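Local coordinates for low temperature requirement C protein (Listeria monocytogenes, PDB 1Y9I) that is probably a phosphatidylglycerophosphatase, removing phosphate from a membrane phospholipid precursor, and binds calcium and magnesium ions at neighbouring sites, at residues L31-Q36 / A151-A155; Y39-L43 / L158-Y162; I87-D91 / V139-D144. All coordinates share one frame. Residues are numbered along the deposited sequence.

Contact 1 of 3, residues L31-Q36 / A151-A155; sequences LVLFLQ and AAAAA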
loop_
_atom_site.group_PDB
_atom_site.type_symbol
_atom_site.label_atom_id
_atom_site.label_comp_id
_atom_site.label_asym_id
_atom_site.label_seq_id
_atom_site.Cartn_x
_atom_site.Cartn_y
_atom_site.Cartn_z
ATOM N N LEU A 31 -13.823 6.331 -19.156
ATOM C CA LEU A 31 -13.866 5.565 -17.914
ATOM C C LEU A 31 -14.025 6.519 -16.740
ATOM O O LEU A 31 -14.748 6.237 -15.787
ATOM C CB LEU A 31 -12.571 4.751 -17.735
ATOM C CG LEU A 31 -12.264 3.628 -18.737
ATOM C CD1 LEU A 31 -10.941 2.929 -18.352
ATOM C CD2 LEU A 31 -13.399 2.625 -18.742
ATOM N N VAL A 32 -13.321 7.643 -16.799
ATOM C CA VAL A 32 -13.412 8.632 -15.734
ATOM C C VAL A 32 -14.849 9.155 -15.707
ATOM O O VAL A 32 -15.426 9.363 -14.643
ATOM C CB VAL A 32 -12.447 9.806 -15.984
ATOM C CG1 VAL A 32 -12.647 10.881 -14.919
ATOM C CG2 VAL A 32 -11.003 9.305 -15.972
ATOM N N LEU A 33 -15.424 9.360 -16.887
ATOM C CA LEU A 33 -16.799 9.849 -16.989
ATOM C C LEU A 33 -17.727 8.819 -16.339
ATOM O O LEU A 33 -18.623 9.166 -15.569
ATOM C CB LEU A 33 -17.177 10.050 -18.462
ATOM C CG LEU A 33 -18.559 10.645 -18.756
ATOM C CD1 LEU A 33 -18.645 12.051 -18.183
ATOM C CD2 LEU A 33 -18.793 10.669 -20.260
ATOM N N PHE A 34 -17.487 7.546 -16.648
ATOM C CA PHE A 34 -18.276 6.439 -16.108
ATOM C C PHE A 34 -18.223 6.412 -14.578
ATOM O O PHE A 34 -19.216 6.116 -13.909
ATOM C CB PHE A 34 -17.730 5.117 -16.657
ATOM C CG PHE A 34 -18.429 3.902 -16.124
ATOM C CD1 PHE A 34 -19.656 3.501 -16.646
ATOM C CD2 PHE A 34 -17.861 3.157 -15.100
ATOM C CE1 PHE A 34 -20.308 2.374 -16.151
ATOM C CE2 PHE A 34 -18.504 2.030 -14.596
ATOM C CZ PHE A 34 -19.730 1.638 -15.126
ATOM N N LEU A 35 -17.052 6.720 -14.030
ATOM C CA LEU A 35 -16.854 6.721 -12.584
ATOM C C LEU A 35 -17.417 7.922 -11.829
ATOM O O LEU A 35 -17.849 7.787 -10.682
ATOM C CB LEU A 35 -15.365 6.645 -12.267
ATOM C CG LEU A 35 -14.614 5.367 -12.629
ATOM C CD1 LEU A 35 -13.133 5.555 -12.329
ATOM C CD2 LEU A 35 -15.175 4.207 -11.826
ATOM N N GLN A 36 -17.401 9.094 -12.458
ATOM C CA GLN A 36 -17.842 10.311 -11.783
ATOM C C GLN A 36 -19.151 10.963 -12.220
ATOM O O GLN A 36 -19.663 11.830 -11.513
ATOM C CB GLN A 36 -16.725 11.357 -11.867
ATOM C CG GLN A 36 -15.518 11.049 -10.996
ATOM C CD GLN A 36 -15.753 11.407 -9.543
ATOM O OE1 GLN A 36 -16.808 11.117 -8.986
ATOM N NE2 GLN A 36 -14.763 12.039 -8.919
ATOM N N ALA A 151 -7.618 5.684 -14.811
ATOM C CA ALA A 151 -8.979 6.222 -14.741
ATOM C C ALA A 151 -9.343 6.588 -13.300
ATOM O O ALA A 151 -9.887 7.668 -13.035
ATOM C CB ALA A 151 -9.973 5.195 -15.291
ATOM N N ALA A 152 -9.045 5.685 -12.373
ATOM C CA ALA A 152 -9.341 5.907 -10.964
ATOM C C ALA A 152 -8.535 7.076 -10.406
ATOM O O ALA A 152 -9.043 7.867 -9.614
ATOM C CB ALA A 152 -9.052 4.638 -10.160
ATOM N N ALA A 153 -7.271 7.175 -10.804
ATOM C CA ALA A 153 -6.430 8.266 -10.336
ATOM C C ALA A 153 -6.982 9.584 -10.872
ATOM O O ALA A 153 -7.054 10.580 -10.142
ATOM C CB ALA A 153 -4.987 8.065 -10.803
ATOM N N ALA A 154 -7.367 9.583 -12.148
ATOM C CA ALA A 154 -7.917 10.767 -12.794
ATOM C C ALA A 154 -9.233 11.160 -12.125
ATOM O O ALA A 154 -9.505 12.344 -11.937
ATOM C CB ALA A 154 -8.137 10.501 -14.293
ATOM N N ALA A 155 -10.049 10.168 -11.771
ATOM C CA ALA A 155 -11.325 10.432 -11.101
ATOM C C ALA A 155 -11.078 11.058 -9.729
ATOM O O ALA A 155 -11.852 11.903 -9.264
ATOM C CB ALA A 155 -12.121 9.135 -10.943
#
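Helix 143-160 meets helix 25-36 here through small alanine side chains. Ala151 comes first and points at the other helix. Its CB lies 3.6 Å from Leu31 CB. Its carbonyl O takes part as well: Val32 CG2 sits 3.5 Å from Ala151 O and Leu35 CD1 3.9 Å from it. At Ala152 the CB points away, but Leu35 CD1 still reaches the backbone, 4.0 Å from Ala152 CA. Ala154, three residues after Ala151, presents its CB from the side, 3.5 Å from Val32 CG2. Ala155 is a full turn on and again points at helix 25-36. Its CB packs 4.0 Å from Leu35 CD1. The one polar link is also here: Gln36 NE2 donates to Ala155 O at 2.9 Å. The Gln36 side chain reaches helix 143-160 and also touches Leu158 and Ala159, further along that helix. Helix 45-56 packs beside the pair, with Cys48 and Val52 on Val32. The local axes approach to 8.7 Å and cross at -56°. Such oblique packing of buried aliphatic side chains against an alanine-lined helix joins two members of the all-helical PgpA fold.

Contact 2 of 3, residues Y39-L43 / L158-Y162; sequences YHPGL and LAHSY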
loop_
_atom_site.group_PDB
_atom_site.type_symbol
_atom_site.label_atom_id
_atom_site.label_comp_id
_atom_site.label_asym_id
_atom_site.label_seq_id
_atom_site.Cartn_x
_atom_site.Cartn_y
_atom_site.Cartn_z
ATOM N N TYR A 39 -22.050 11.296 -9.730
ATOM C CA TYR A 39 -21.825 12.201 -8.610
ATOM C C TYR A 39 -21.736 13.662 -9.036
ATOM O O TYR A 39 -21.772 14.565 -8.203
ATOM C CB TYR A 39 -20.545 11.790 -7.875
ATOM C CG TYR A 39 -20.547 10.333 -7.467
ATOM C CD1 TYR A 39 -21.449 9.857 -6.511
ATOM C CD2 TYR A 39 -19.680 9.422 -8.069
ATOM C CE1 TYR A 39 -21.489 8.508 -6.170
ATOM C CE2 TYR A 39 -19.712 8.071 -7.735
ATOM C CZ TYR A 39 -20.619 7.622 -6.786
ATOM O OH TYR A 39 -20.660 6.285 -6.464
ATOM N N HIS A 40 -21.618 13.888 -10.339
ATOM C CA HIS A 40 -21.526 15.236 -10.880
ATOM C C HIS A 40 -22.362 15.289 -12.152
ATOM O O HIS A 40 -21.833 15.206 -13.258
ATOM C CB HIS A 40 -20.068 15.577 -11.197
ATOM C CG HIS A 40 -19.163 15.536 -10.005
ATOM N ND1 HIS A 40 -19.219 16.472 -8.994
ATOM C CD2 HIS A 40 -18.180 14.670 -9.660
ATOM C CE1 HIS A 40 -18.310 16.185 -8.080
ATOM N NE2 HIS A 40 -17.665 15.097 -8.460
ATOM N N PRO A 41 -23.689 15.413 -12.009
ATOM C CA PRO A 41 -24.540 15.467 -13.199
ATOM C C PRO A 41 -24.091 16.561 -14.164
ATOM O O PRO A 41 -23.669 17.640 -13.745
ATOM C CB PRO A 41 -25.933 15.710 -12.616
ATOM C CG PRO A 41 -25.648 16.448 -11.337
ATOM C CD PRO A 41 -24.468 15.684 -10.789
ATOM N N GLY A 42 -24.165 16.266 -15.459
ATOM C CA GLY A 42 -23.752 17.240 -16.452
ATOM C C GLY A 42 -22.275 17.141 -16.798
ATOM O O GLY A 42 -21.805 17.799 -17.728
ATOM N N LEU A 43 -21.538 16.323 -16.048
ATOM C CA LEU A 43 -20.106 16.138 -16.292
ATOM C C LEU A 43 -19.886 15.730 -17.745
ATOM O O LEU A 43 -20.571 14.845 -18.257
ATOM C CB LEU A 43 -19.543 15.056 -15.359
ATOM C CG LEU A 43 -18.044 14.733 -15.452
ATOM C CD1 LEU A 43 -17.227 15.927 -14.992
ATOM C CD2 LEU A 43 -17.729 13.513 -14.589
ATOM N N LEU A 158 -10.049 14.678 -10.098
ATOM C CA LEU A 158 -11.265 15.421 -10.405
ATOM C C LEU A 158 -12.028 15.696 -9.105
ATOM O O LEU A 158 -12.458 16.821 -8.859
ATOM C CB LEU A 158 -12.130 14.608 -11.382
ATOM C CG LEU A 158 -13.425 15.205 -11.943
ATOM C CD1 LEU A 158 -13.899 14.373 -13.129
ATOM C CD2 LEU A 158 -14.490 15.245 -10.863
ATOM N N ALA A 159 -12.192 14.670 -8.275
ATOM C CA ALA A 159 -12.901 14.833 -7.006
ATOM C C ALA A 159 -12.271 15.955 -6.187
ATOM O O ALA A 159 -12.980 16.788 -5.609
ATOM C CB ALA A 159 -12.878 13.535 -6.217
ATOM N N HIS A 160 -10.941 15.980 -6.139
ATOM C CA HIS A 160 -10.236 17.018 -5.393
ATOM C C HIS A 160 -10.405 18.387 -6.040
ATOM O O HIS A 160 -10.289 19.413 -5.372
ATOM C CB HIS A 160 -8.739 16.708 -5.289
ATOM C CG HIS A 160 -8.389 15.756 -4.188
ATOM N ND1 HIS A 160 -8.444 14.387 -4.340
ATOM C CD2 HIS A 160 -7.991 15.976 -2.912
ATOM C CE1 HIS A 160 -8.093 13.806 -3.206
ATOM N NE2 HIS A 160 -7.815 14.748 -2.324
ATOM N N SER A 161 -10.678 18.398 -7.339
ATOM C CA SER A 161 -10.848 19.648 -8.073
ATOM C C SER A 161 -12.041 20.479 -7.609
ATOM O O SER A 161 -12.266 21.575 -8.117
ATOM C CB SER A 161 -10.979 19.365 -9.575
ATOM O OG SER A 161 -9.805 18.754 -10.090
ATOM N N TYR A 162 -12.802 19.970 -6.647
ATOM C CA TYR A 162 -13.965 20.698 -6.142
ATOM C C TYR A 162 -13.757 21.246 -4.727
ATOM O O TYR A 162 -14.637 21.908 -4.169
ATOM C CB TYR A 162 -15.203 19.796 -6.173
ATOM C CG TYR A 162 -15.660 19.418 -7.567
ATOM C CD1 TYR A 162 -14.825 18.713 -8.433
ATOM C CD2 TYR A 162 -16.935 19.761 -8.020
ATOM C CE1 TYR A 162 -15.248 18.352 -9.716
ATOM C CE2 TYR A 162 -17.369 19.410 -9.299
ATOM C CZ TYR A 162 -16.520 18.704 -10.142
ATOM O OH TYR A 162 -16.942 18.351 -11.407
#
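This is a partly buried contact between a loop and the end of a helix. It lies about 20 Å from the centre of the chain, measured centre to centre. The loop 39-43 links helix 25-36 to helix 45-56, and 158-162 is the C-terminal end of helix 143-160 with the residues after it. The main feature is an offset stack of His40 on Tyr162. The ring centroids are 4.2 Å apart and the planes are inclined by 26°. His40 ND1 is 3.5 Å from Tyr162 CE2. The loop contains a type II beta turn from His40 to Leu43, closed by Leu43 N donating to His40 O at 3.0 Å. Gly42 has the positive phi usual at its third position. The turn sets His40 and Leu43 facing the helix end. Leu158 packs against both: its CD2 is 3.9 Å from His40 CD2, and its CD1 is 4.1 Å from Leu43 CD1. Gln36 touches Leu43 and Leu158 from helix 25-36. Nearby, Tyr39 OH is hydrogen-bonded to Lys122 of a second subunit.

Contact 3 of 3, residues I87-D91 / V139-D144; sequences IISAD and VHTFLD. With MG (magnesium ion), chain F.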
loop_
_atom_site.group_PDB
_atom_site.type_symbol
_atom_site.label_atom_id
_atom_site.label_comp_id
_atom_site.label_asym_id
_atom_site.label_seq_id
_atom_site.Cartn_x
_atom_site.Cartn_y
_atom_site.Cartn_z
ATOM N N ILE A 87 2.030 -18.004 -16.447
ATOM C CA ILE A 87 1.262 -17.256 -15.456
ATOM C C ILE A 87 0.755 -15.916 -15.991
ATOM O O ILE A 87 -0.432 -15.602 -15.877
ATOM C CB ILE A 87 2.107 -17.031 -14.184
ATOM C CG1 ILE A 87 2.374 -18.378 -13.513
ATOM C CG2 ILE A 87 1.391 -16.079 -13.226
ATOM C CD1 ILE A 87 3.328 -18.307 -12.335
ATOM N N ILE A 88 1.650 -15.136 -16.585
ATOM C CA ILE A 88 1.284 -13.836 -17.131
ATOM C C ILE A 88 0.447 -13.932 -18.411
ATOM O O ILE A 88 -0.552 -13.232 -18.557
ATOM C CB ILE A 88 2.550 -12.977 -17.399
ATOM C CG1 ILE A 88 3.198 -12.591 -16.062
ATOM C CG2 ILE A 88 2.196 -11.738 -18.203
ATOM C CD1 ILE A 88 4.508 -11.826 -16.194
ATOM N N SER A 89 0.830 -14.809 -19.335
ATOM C CA SER A 89 0.069 -14.910 -20.575
ATOM C C SER A 89 -1.345 -15.447 -20.345
ATOM O O SER A 89 -2.261 -15.119 -21.093
ATOM C CB SER A 89 0.818 -15.776 -21.603
ATOM O OG SER A 89 0.900 -17.125 -21.187
ATOM N N ALA A 90 -1.527 -16.247 -19.296
ATOM C CA ALA A 90 -2.835 -16.819 -18.991
ATOM C C ALA A 90 -3.629 -15.972 -17.998
ATOM O O ALA A 90 -4.737 -16.348 -17.600
ATOM C CB ALA A 90 -2.669 -18.226 -18.441
ATOM N N ASP A 91 -3.054 -14.842 -17.592
ATOM C CA ASP A 91 -3.701 -13.944 -16.636
ATOM C C ASP A 91 -4.218 -14.720 -15.422
ATOM O O ASP A 91 -5.373 -14.567 -15.015
ATOM C CB ASP A 91 -4.848 -13.199 -17.327
ATOM C CG ASP A 91 -5.384 -12.038 -16.501
ATOM O OD1 ASP A 91 -4.796 -11.723 -15.440
ATOM O OD2 ASP A 91 -6.392 -11.429 -16.924
ATOM N N VAL A 139 -1.829 -10.283 -24.927
ATOM C CA VAL A 139 -1.726 -10.334 -23.472
ATOM C C VAL A 139 -1.850 -8.913 -22.923
ATOM O O VAL A 139 -1.116 -8.018 -23.331
ATOM C CB VAL A 139 -0.371 -10.948 -23.041
ATOM C CG1 VAL A 139 -0.248 -10.951 -21.528
ATOM C CG2 VAL A 139 -0.262 -12.372 -23.570
ATOM N N HIS A 140 -2.792 -8.711 -22.008
ATOM C CA HIS A 140 -3.020 -7.397 -21.411
ATOM C C HIS A 140 -3.143 -7.533 -19.899
ATOM O O HIS A 140 -3.851 -6.766 -19.245
ATOM C CB HIS A 140 -4.299 -6.775 -21.981
ATOM C CG HIS A 140 -4.218 -6.454 -23.442
ATOM N ND1 HIS A 140 -3.402 -5.462 -23.942
ATOM C CD2 HIS A 140 -4.853 -6.994 -24.510
ATOM C CE1 HIS A 140 -3.537 -5.404 -25.255
ATOM N NE2 HIS A 140 -4.411 -6.323 -25.624
ATOM N N THR A 141 -2.446 -8.523 -19.359
ATOM C CA THR A 141 -2.449 -8.808 -17.937
ATOM C C THR A 141 -2.115 -7.570 -17.100
ATOM O O THR A 141 -2.754 -7.309 -16.080
ATOM C CB THR A 141 -1.451 -9.934 -17.638
ATOM O OG1 THR A 141 -1.875 -11.118 -18.331
ATOM C CG2 THR A 141 -1.376 -10.216 -16.144
ATOM N N PHE A 142 -1.120 -6.808 -17.531
ATOM C CA PHE A 142 -0.733 -5.601 -16.801
ATOM C C PHE A 142 -1.463 -4.357 -17.292
ATOM O O PHE A 142 -1.811 -3.478 -16.501
ATOM C CB PHE A 142 0.768 -5.376 -16.922
ATOM C CG PHE A 142 1.572 -6.270 -16.047
ATOM C CD1 PHE A 142 1.921 -5.870 -14.762
ATOM C CD2 PHE A 142 1.941 -7.542 -16.482
ATOM C CE1 PHE A 142 2.622 -6.724 -13.917
ATOM C CE2 PHE A 142 2.643 -8.406 -15.641
ATOM C CZ PHE A 142 2.982 -7.994 -14.358
ATOM N N LEU A 143 -1.701 -4.284 -18.595
ATOM C CA LEU A 143 -2.364 -3.120 -19.160
ATOM C C LEU A 143 -3.794 -2.892 -18.676
ATOM O O LEU A 143 -4.209 -1.734 -18.522
ATOM C CB LEU A 143 -2.340 -3.183 -20.690
ATOM C CG LEU A 143 -2.931 -1.947 -21.384
ATOM C CD1 LEU A 143 -2.234 -0.689 -20.886
ATOM C CD2 LEU A 143 -2.773 -2.078 -22.891
ATOM N N ASP A 144 -4.562 -3.957 -18.445
ATOM C CA ASP A 144 -5.929 -3.734 -17.973
ATOM C C ASP A 144 -5.937 -3.006 -16.627
ATOM O O ASP A 144 -6.728 -2.078 -16.431
ATOM C CB ASP A 144 -6.748 -5.039 -17.896
ATOM C CG ASP A 144 -6.033 -6.167 -17.181
ATOM O OD1 ASP A 144 -5.120 -5.907 -16.371
ATOM O OD2 ASP A 144 -6.410 -7.334 -17.427
HETATM MG MG MG F . -4.293 -7.652 -14.799
HETATM O O HOH W 1 -5.311 -8.979 -15.852
HETATM O O HOH W 2 -5.919 -7.329 -13.545
#
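The segment 87-91 is the end of helix 84-89 and the turn that follows. Asp91 leaves the helix with positive phi, and a Schellman motif ends it. Asp91 N donates to Ile88 O at 3.1 Å. The segment 139-144 is a loop running into helix 143-160, and Asp144 N donates to His140 O at 3.0 Å. The CA atoms nearest each other are those of Ser89 and Val139, 5.7 Å apart, and of Asp91 and Thr141, 5.4 Å apart. Ile88 O also accepts a short hydrogen bond from Thr141 OG1, 2.5 Å long, which ties the helix end to the loop. Apolar groups pack beside it. Ile88 CG2 is 4.2 Å from Val139 CG1, and Ile88 CD1 meets the edge of the Phe142 ring, 3.9 Å from CE2. The Thr141 side chain faces the helix end, while its carbonyl faces the metal. Thr141 O binds the magnesium ion at 2.0 Å and Asp144 OD1 binds it at 2.5 Å. Water 1, 2.0 Å from the ion, donates to Asp144 OD2 at 2.5 Å and weakly to Asp91 OD1 at 2.8 Å. It links two carboxylates whose OD2 atoms are 4.1 Å apart. Asp91 OD2 is hydrogen-bonded to His134 NE2. Water 2, Asp98 and Asp145 complete six ligands. Asp98 also binds the calcium ion, which lies about 4 Å from the Asp91 side chain. The arrangement is one wall of the binuclear metal site of this PgpA-family protein, consistent with a phosphatase centre.

From the N terminus, the chain passes 31-36 on helix 25-36, then 39-43 in the next loop, then 87-91 at the end of helix 84-89. The return partners all come late. Contact 3 closes first, at 139-144, where the chain enters helix 143-160. Contact 1 closes next at 151-155, and contact 2 last at 158-162. Contact 3 is therefore nested inside the loops of both others, while contacts 1 and 2 cross. Contacts 1 and 2 touch, for example through Gln36 CB and Leu43 CD2 at 3.6 Å. Contact 3 lies on the opposite side of the chain's centre. Helix 143-160 is in all three and runs from the metal site to the loop between helices 25-36 and 45-56.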